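Endoglucanase (Bacillus akibai, PDB 1UWW) hydrolyses internal beta-1,4-glucosidic linkages of cellulose and related beta-glucans, and carries in this chain its family 28 carbohydrate-binding module, specific for non-crystalline cellulose. Local coordinates at residues Y88-F93 with N185-G190; M105-V110 with V147-R152. One frame throughout, in Å; residues are numbered along the deposited sequence.

Contact 1: residues Y88-F93 with N185-G190; sequences YVTFDF and NVRFEG. With CA (calcium ion), chain E.
T90 and E189 are brought together by their first torsions: OG1 of T90 (chi1 66°) and CG of E189 (chi1 67°) each sit between the backbone N and the carbonyl carbon of their residue. The E189 chain, extended beyond CG, crosses T90 at about a right angle, and T90 OG1 gives a hydrogen bond of 2.8 Å to E189 OE1, meeting it from above the carboxylate plane. The T90 methyl CG2 packs 3.6 Å from the methylene CG of E189, so threonine offers both a donor and an apolar surface. The strands are antiparallel neighbours in the six-stranded sheet of the module's beta-sandwich; Y88–E189 and T90–R187 are hydrogen-bonded pairs, V89–F188 a non-hydrogen-bonded one. On the inner face, V89 CG2 lies 3.6 Å from F188 CE1, approaching the ring obliquely, and F188 also touches F111 of the other sheet. N185 and V186, both facing S20, form a G1 beta bulge in the strand. There N185 ND2 donates a nearly straight bond to D92 OD2 at 2.8 Å, in its own amide plane, with the carboxylate turned 87° from it. The other oxygen, D92 OD1, binds calcium at 2.3 Å, a site shared with E146.

Contact 2: residues M105-V110 with V147-R152; sequences MNINLV and VKINVR
Contact between I107 or L109 and the strand V147-I149 is apolar packing across the interior of the beta-sandwich, joining the five-stranded sheet, through strand 104-111, to the six-stranded one, through strand 142-150. The two segments run at 46° to each other with their axes 8.6 Å apart at the closest, a spacing bridged by side chains rather than by backbone bonds. I107, L109, V147 and I149 all send their CB toward the opposite segment and are buried.

L109 makes the tightest approach. Its CG is anti to the backbone N (chi1 176°), and its CD2 branch reaches the other segment at two places: I149 CG2 at 3.9 Å and V151 CG1 at 3.6 Å. Both pairs of side chains cross obliquely. Leucine suits the place because its side chain is long enough to carry CD2 to both I149 and V151, while its CB still lies 4.1 Å from I149 CD1. I149 uses both of its branches: CG2 meets L109, and CD1 extends to I107 CG2 at 4.3 Å. At the far end I107 CD1 approaches V147 CG2, a looser meeting at 4.2 Å. V151 already lies beyond the end of the strand, yet its methyl continues the apolar layer.

The surroundings complete this layer: V89 touches L109, F91 and F93 touch V147, and I168 and F170 of the neighbouring strand 165-173 lie against I107. The intervening N108 points away, its ND2 bonded to T125, while N106 OD1 is hydrogen-bonded to T127 of the second subunit.

With only branched aliphatic groups meeting between the segments, the cohesion here comes from dispersion and exclusion of water, which depend on close fit and impose little directional demand.

Contact 1 joins neighbouring strands within one sheet, whereas contact 2 spans the two sheets; strand 88-97 lies beside strand 142-150, so both reach the six-stranded sheet. V89 O with I149 N at 2.8 Å and F91 O with V147 N at 2.9 Å probably hydrogen-bond the two contacts together. Contact 2 is wholly buried and aliphatic. Contact 1 is partly buried: its inner face, with V89 and F188, belongs to the apolar interior, and its outer face carries polar pairs and a calcium site. On that outer face K148 of segment 147-152 makes a cation-pi contact with Y88. Along the chain, contact 2 is nested inside the loop that contact 1 closes.

Contact 1: residues Y88-F93 with N185-G190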
loop_
_atom_site.group_PDB
_atom_site.type_symbol
_atom_site.label_atom_id
_atom_site.label_comp_id
_atom_site.label_asym_id
_atom_site.label_seq_id
_atom_site.Cartn_x
_atom_site.Cartn_y
_atom_site.Cartn_z
ATOM N N TYR A 88 -2.033 -0.233 16.734
ATOM C CA TYR A 88 -1.352 0.624 15.756
ATOM C C TYR A 88 0.103 0.750 16.075
ATOM O O TYR A 88 0.522 0.620 17.217
ATOM C CB TYR A 88 -1.923 2.063 15.733
ATOM C CG TYR A 88 -3.401 2.132 15.474
ATOM C CD1 TYR A 88 -3.905 2.129 14.172
ATOM C CD2 TYR A 88 -4.299 2.150 16.528
ATOM C CE1 TYR A 88 -5.277 2.156 13.937
ATOM C CE2 TYR A 88 -5.675 2.178 16.294
ATOM C CZ TYR A 88 -6.142 2.177 15.009
ATOM O OH TYR A 88 -7.505 2.208 14.796
ATOM N N VAL A 89 0.908 0.991 15.032
ATOM C CA VAL A 89 2.202 1.639 15.153
ATOM C C VAL A 89 1.985 3.063 14.684
ATOM O O VAL A 89 1.382 3.322 13.642
ATOM C CB VAL A 89 3.268 0.927 14.317
ATOM C CG1 VAL A 89 4.569 1.748 14.198
ATOM C CG2 VAL A 89 3.588 -0.428 14.954
ATOM N N THR A 90 2.405 3.999 15.518
ATOM C CA THR A 90 2.351 5.423 15.198
ATOM C C THR A 90 3.715 6.075 15.278
ATOM O O THR A 90 4.590 5.655 16.018
ATOM C CB THR A 90 1.393 6.156 16.142
ATOM O OG1 THR A 90 1.889 6.138 17.487
ATOM C CG2 THR A 90 0.037 5.460 16.185
ATOM N N PHE A 91 3.894 7.100 14.470
ATOM C CA PHE A 91 5.019 7.996 14.596
ATOM C C PHE A 91 4.667 9.355 13.997
ATOM O O PHE A 91 3.785 9.468 13.157
ATOM C CB PHE A 91 6.335 7.432 13.986
ATOM C CG PHE A 91 6.280 7.043 12.527
ATOM C CD1 PHE A 91 5.820 5.779 12.143
ATOM C CD2 PHE A 91 6.796 7.887 11.553
ATOM C CE1 PHE A 91 5.849 5.391 10.793
ATOM C CE2 PHE A 91 6.824 7.504 10.229
ATOM C CZ PHE A 91 6.324 6.263 9.865
ATOM N N ASP A 92 5.382 10.370 14.472
ATOM C CA ASP A 92 5.364 11.684 13.822
ATOM C C ASP A 92 6.351 11.682 12.668
ATOM O O ASP A 92 7.493 11.273 12.826
ATOM C CB ASP A 92 5.739 12.785 14.823
ATOM C CG ASP A 92 4.745 12.902 15.920
ATOM O OD1 ASP A 92 3.542 13.132 15.656
ATOM O OD2 ASP A 92 5.087 12.702 17.110
ATOM N N PHE A 93 5.882 12.081 11.507
ATOM C CA PHE A 93 6.713 12.133 10.308
ATOM C C PHE A 93 6.670 13.542 9.791
ATOM O O PHE A 93 5.608 14.108 9.622
ATOM C CB PHE A 93 6.178 11.194 9.246
ATOM C CG PHE A 93 7.085 11.048 8.050
ATOM C CD1 PHE A 93 8.431 10.746 8.169
ATOM C CD2 PHE A 93 6.574 11.227 6.774
ATOM C CE1 PHE A 93 9.256 10.628 7.020
ATOM C CE2 PHE A 93 7.394 11.090 5.635
ATOM C CZ PHE A 93 8.713 10.805 5.754
ATOM N N ASN A 185 8.924 9.675 17.922
ATOM C CA ASN A 185 7.885 9.056 18.759
ATOM C C ASN A 185 7.329 7.763 18.158
ATOM O O ASN A 185 6.125 7.557 18.106
ATOM C CB ASN A 185 6.774 10.045 19.108
ATOM C CG ASN A 185 7.302 11.276 19.756
ATOM O OD1 ASN A 185 8.035 11.187 20.740
ATOM N ND2 ASN A 185 6.978 12.432 19.198
ATOM N N VAL A 186 8.222 6.890 17.702
ATOM C CA VAL A 186 7.783 5.618 17.132
ATOM C C VAL A 186 7.329 4.715 18.263
ATOM O O VAL A 186 8.068 4.481 19.185
ATOM C CB VAL A 186 8.882 4.892 16.299
ATOM C CG1 VAL A 186 8.263 3.697 15.559
ATOM C CG2 VAL A 186 9.593 5.823 15.346
ATOM N N ARG A 187 6.107 4.222 18.184
ATOM C CA ARG A 187 5.570 3.336 19.231
ATOM C C ARG A 187 4.402 2.497 18.765
ATOM O O ARG A 187 3.758 2.810 17.787
ATOM C CB ARG A 187 5.111 4.165 20.407
ATOM C CG ARG A 187 4.046 5.147 20.103
ATOM C CD ARG A 187 3.529 5.813 21.356
ATOM N NE ARG A 187 2.769 4.844 22.146
ATOM C CZ ARG A 187 2.423 4.981 23.430
ATOM N NH1 ARG A 187 2.762 6.068 24.113
ATOM N NH2 ARG A 187 1.720 4.025 24.032
ATOM N N PHE A 188 4.123 1.427 19.504
ATOM C CA PHE A 188 2.828 0.781 19.435
ATOM C C PHE A 188 1.840 1.536 20.320
ATOM O O PHE A 188 2.213 2.034 21.373
ATOM C CB PHE A 188 2.917 -0.658 19.974
ATOM C CG PHE A 188 3.609 -1.641 19.076
ATOM C CD1 PHE A 188 2.933 -2.276 18.055
ATOM C CD2 PHE A 188 4.916 -1.972 19.284
ATOM C CE1 PHE A 188 3.570 -3.205 17.255
ATOM C CE2 PHE A 188 5.548 -2.896 18.477
ATOM C CZ PHE A 188 4.872 -3.497 17.456
ATOM N N GLU A 189 0.586 1.613 19.910
ATOM C CA GLU A 189 -0.448 2.170 20.773
ATOM C C GLU A 189 -1.793 1.507 20.581
ATOM O O GLU A 189 -2.029 0.827 19.597
ATOM C CB GLU A 189 -0.511 3.698 20.697
ATOM C CG GLU A 189 -0.947 4.308 19.415
ATOM C CD GLU A 189 -1.043 5.835 19.537
ATOM O OE1 GLU A 189 0.003 6.553 19.478
ATOM O OE2 GLU A 189 -2.189 6.322 19.729
ATOM N N GLY A 190 -2.660 1.700 21.571
ATOM C CA GLY A 190 -3.948 1.024 21.637
ATOM C C GLY A 190 -4.981 1.795 20.858
ATOM O O GLY A 190 -4.763 2.936 20.102
HETATM CA CA CA E . 2.053 12.577 17.294
HETATM O O HOH W 1 3.596 8.376 18.143
HETATM O O HOH W 2 3.474 12.602 19.336
HETATM O O HOH W 3 1.849 14.453 17.384
HETATM O O HOH W 4 0.286 13.064 19.050
HETATM O O HOH W 5 2.462 10.213 16.692
#

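Contact 2: residues M105-V110 with V147-R152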
loop_
_atom_site.group_PDB
_atom_site.type_symbol
_atom_site.label_atom_id
_atom_site.label_comp_id
_atom_site.label_asym_id
_atom_site.label_seq_id
_atom_site.Cartn_x
_atom_site.Cartn_y
_atom_site.Cartn_z
HETATM N N MSE A 105 4.089 9.605 -1.734
HETATM C CA MSE A 105 5.001 8.704 -1.038
HETATM C C MSE A 105 4.134 7.686 -0.292
HETATM O O MSE A 105 3.219 8.112 0.418
HETATM C CB MSE A 105 5.821 9.491 -0.032
HETATM C CG MSE A 105 6.773 8.658 0.822
HETATM SE SE MSE A 105 7.710 9.696 2.180
HETATM C CE MSE A 105 8.830 10.211 1.128
ATOM N N ASN A 106 4.437 6.394 -0.428
ATOM C CA ASN A 106 3.740 5.305 0.242
ATOM C C ASN A 106 4.612 4.777 1.356
ATOM O O ASN A 106 5.729 4.285 1.087
ATOM C CB ASN A 106 3.427 4.160 -0.726
ATOM C CG ASN A 106 2.219 4.418 -1.618
ATOM O OD1 ASN A 106 2.011 3.685 -2.621
ATOM N ND2 ASN A 106 1.424 5.387 -1.274
ATOM N N ILE A 107 4.102 4.811 2.580
ATOM C CA ILE A 107 4.802 4.291 3.748
ATOM C C ILE A 107 4.224 2.915 4.104
ATOM O O ILE A 107 3.000 2.785 4.312
ATOM C CB ILE A 107 4.674 5.271 4.938
ATOM C CG1 ILE A 107 5.274 6.624 4.539
ATOM C CG2 ILE A 107 5.365 4.694 6.150
ATOM C CD1 ILE A 107 5.160 7.661 5.606
ATOM N N ASN A 108 5.074 1.889 4.155
ATOM C CA ASN A 108 4.678 0.547 4.540
ATOM C C ASN A 108 5.456 0.058 5.726
ATOM O O ASN A 108 6.559 0.493 6.012
ATOM C CB ASN A 108 4.871 -0.423 3.367
ATOM C CG ASN A 108 3.802 -0.259 2.278
ATOM O OD1 ASN A 108 4.095 0.266 1.225
ATOM N ND2 ASN A 108 2.537 -0.620 2.597
ATOM N N LEU A 109 4.829 -0.834 6.473
ATOM C CA LEU A 109 5.378 -1.364 7.709
ATOM C C LEU A 109 5.443 -2.881 7.601
ATOM O O LEU A 109 4.440 -3.534 7.304
ATOM C CB LEU A 109 4.464 -0.957 8.852
ATOM C CG LEU A 109 4.774 -1.479 10.246
ATOM C CD1 LEU A 109 6.065 -0.926 10.775
ATOM C CD2 LEU A 109 3.628 -1.119 11.231
ATOM N N VAL A 110 6.613 -3.432 7.876
ATOM C CA VAL A 110 6.910 -4.851 7.742
ATOM C C VAL A 110 7.564 -5.335 9.020
ATOM O O VAL A 110 8.336 -4.611 9.657
ATOM C CB VAL A 110 7.850 -5.121 6.542
ATOM C CG1 VAL A 110 8.273 -6.595 6.456
ATOM C CG2 VAL A 110 7.187 -4.666 5.264
ATOM N N VAL A 147 1.500 9.604 11.350
ATOM C CA VAL A 147 1.431 8.311 10.697
ATOM C C VAL A 147 0.859 7.297 11.691
ATOM O O VAL A 147 1.308 7.220 12.811
ATOM C CB VAL A 147 2.786 7.896 10.153
ATOM C CG1 VAL A 147 2.727 6.511 9.500
ATOM C CG2 VAL A 147 3.273 8.967 9.168
ATOM N N LYS A 148 -0.201 6.609 11.283
ATOM C CA LYS A 148 -0.880 5.642 12.151
ATOM C C LYS A 148 -1.210 4.439 11.283
ATOM O O LYS A 148 -1.967 4.571 10.341
ATOM C CB LYS A 148 -2.145 6.272 12.754
ATOM C CG LYS A 148 -2.948 5.424 13.687
ATOM C CD LYS A 148 -4.060 6.264 14.356
ATOM C CE LYS A 148 -4.816 5.541 15.463
ATOM N NZ LYS A 148 -5.303 6.495 16.507
ATOM N N ILE A 149 -0.541 3.316 11.555
ATOM C CA ILE A 149 -0.667 2.117 10.723
ATOM C C ILE A 149 -1.232 0.984 11.583
ATOM O O ILE A 149 -0.691 0.660 12.625
ATOM C CB ILE A 149 0.691 1.716 10.100
ATOM C CG1 ILE A 149 1.200 2.854 9.168
ATOM C CG2 ILE A 149 0.574 0.426 9.323
ATOM C CD1 ILE A 149 2.628 2.748 8.768
ATOM N N ASN A 150 -2.338 0.403 11.123
ATOM C CA ASN A 150 -3.053 -0.620 11.858
ATOM C C ASN A 150 -2.314 -1.951 11.772
ATOM O O ASN A 150 -2.085 -2.489 10.691
ATOM C CB ASN A 150 -4.470 -0.750 11.306
ATOM C CG ASN A 150 -5.358 -1.647 12.152
ATOM O OD1 ASN A 150 -4.974 -2.751 12.526
ATOM N ND2 ASN A 150 -6.559 -1.155 12.474
ATOM N N VAL A 151 -1.933 -2.461 12.932
ATOM C CA VAL A 151 -1.329 -3.790 13.050
ATOM C C VAL A 151 -2.254 -4.851 13.670
ATOM O O VAL A 151 -1.939 -6.036 13.631
ATOM C CB VAL A 151 0.003 -3.745 13.832
ATOM C CG1 VAL A 151 1.053 -2.932 13.059
ATOM C CG2 VAL A 151 -0.176 -3.168 15.235
ATOM N N ARG A 152 -3.360 -4.412 14.249
ATOM C CA ARG A 152 -4.422 -5.313 14.703
ATOM C C ARG A 152 -4.911 -6.163 13.536
ATOM O O ARG A 152 -5.239 -7.344 13.714
ATOM C CB ARG A 152 -5.544 -4.488 15.322
ATOM C CG ARG A 152 -6.711 -5.303 15.884
ATOM C CD ARG A 152 -6.306 -6.413 16.805
ATOM N NE ARG A 152 -5.335 -6.009 17.813
ATOM C CZ ARG A 152 -4.631 -6.868 18.540
ATOM N NH1 ARG A 152 -4.821 -8.172 18.386
ATOM N NH2 ARG A 152 -3.720 -6.474 19.414
#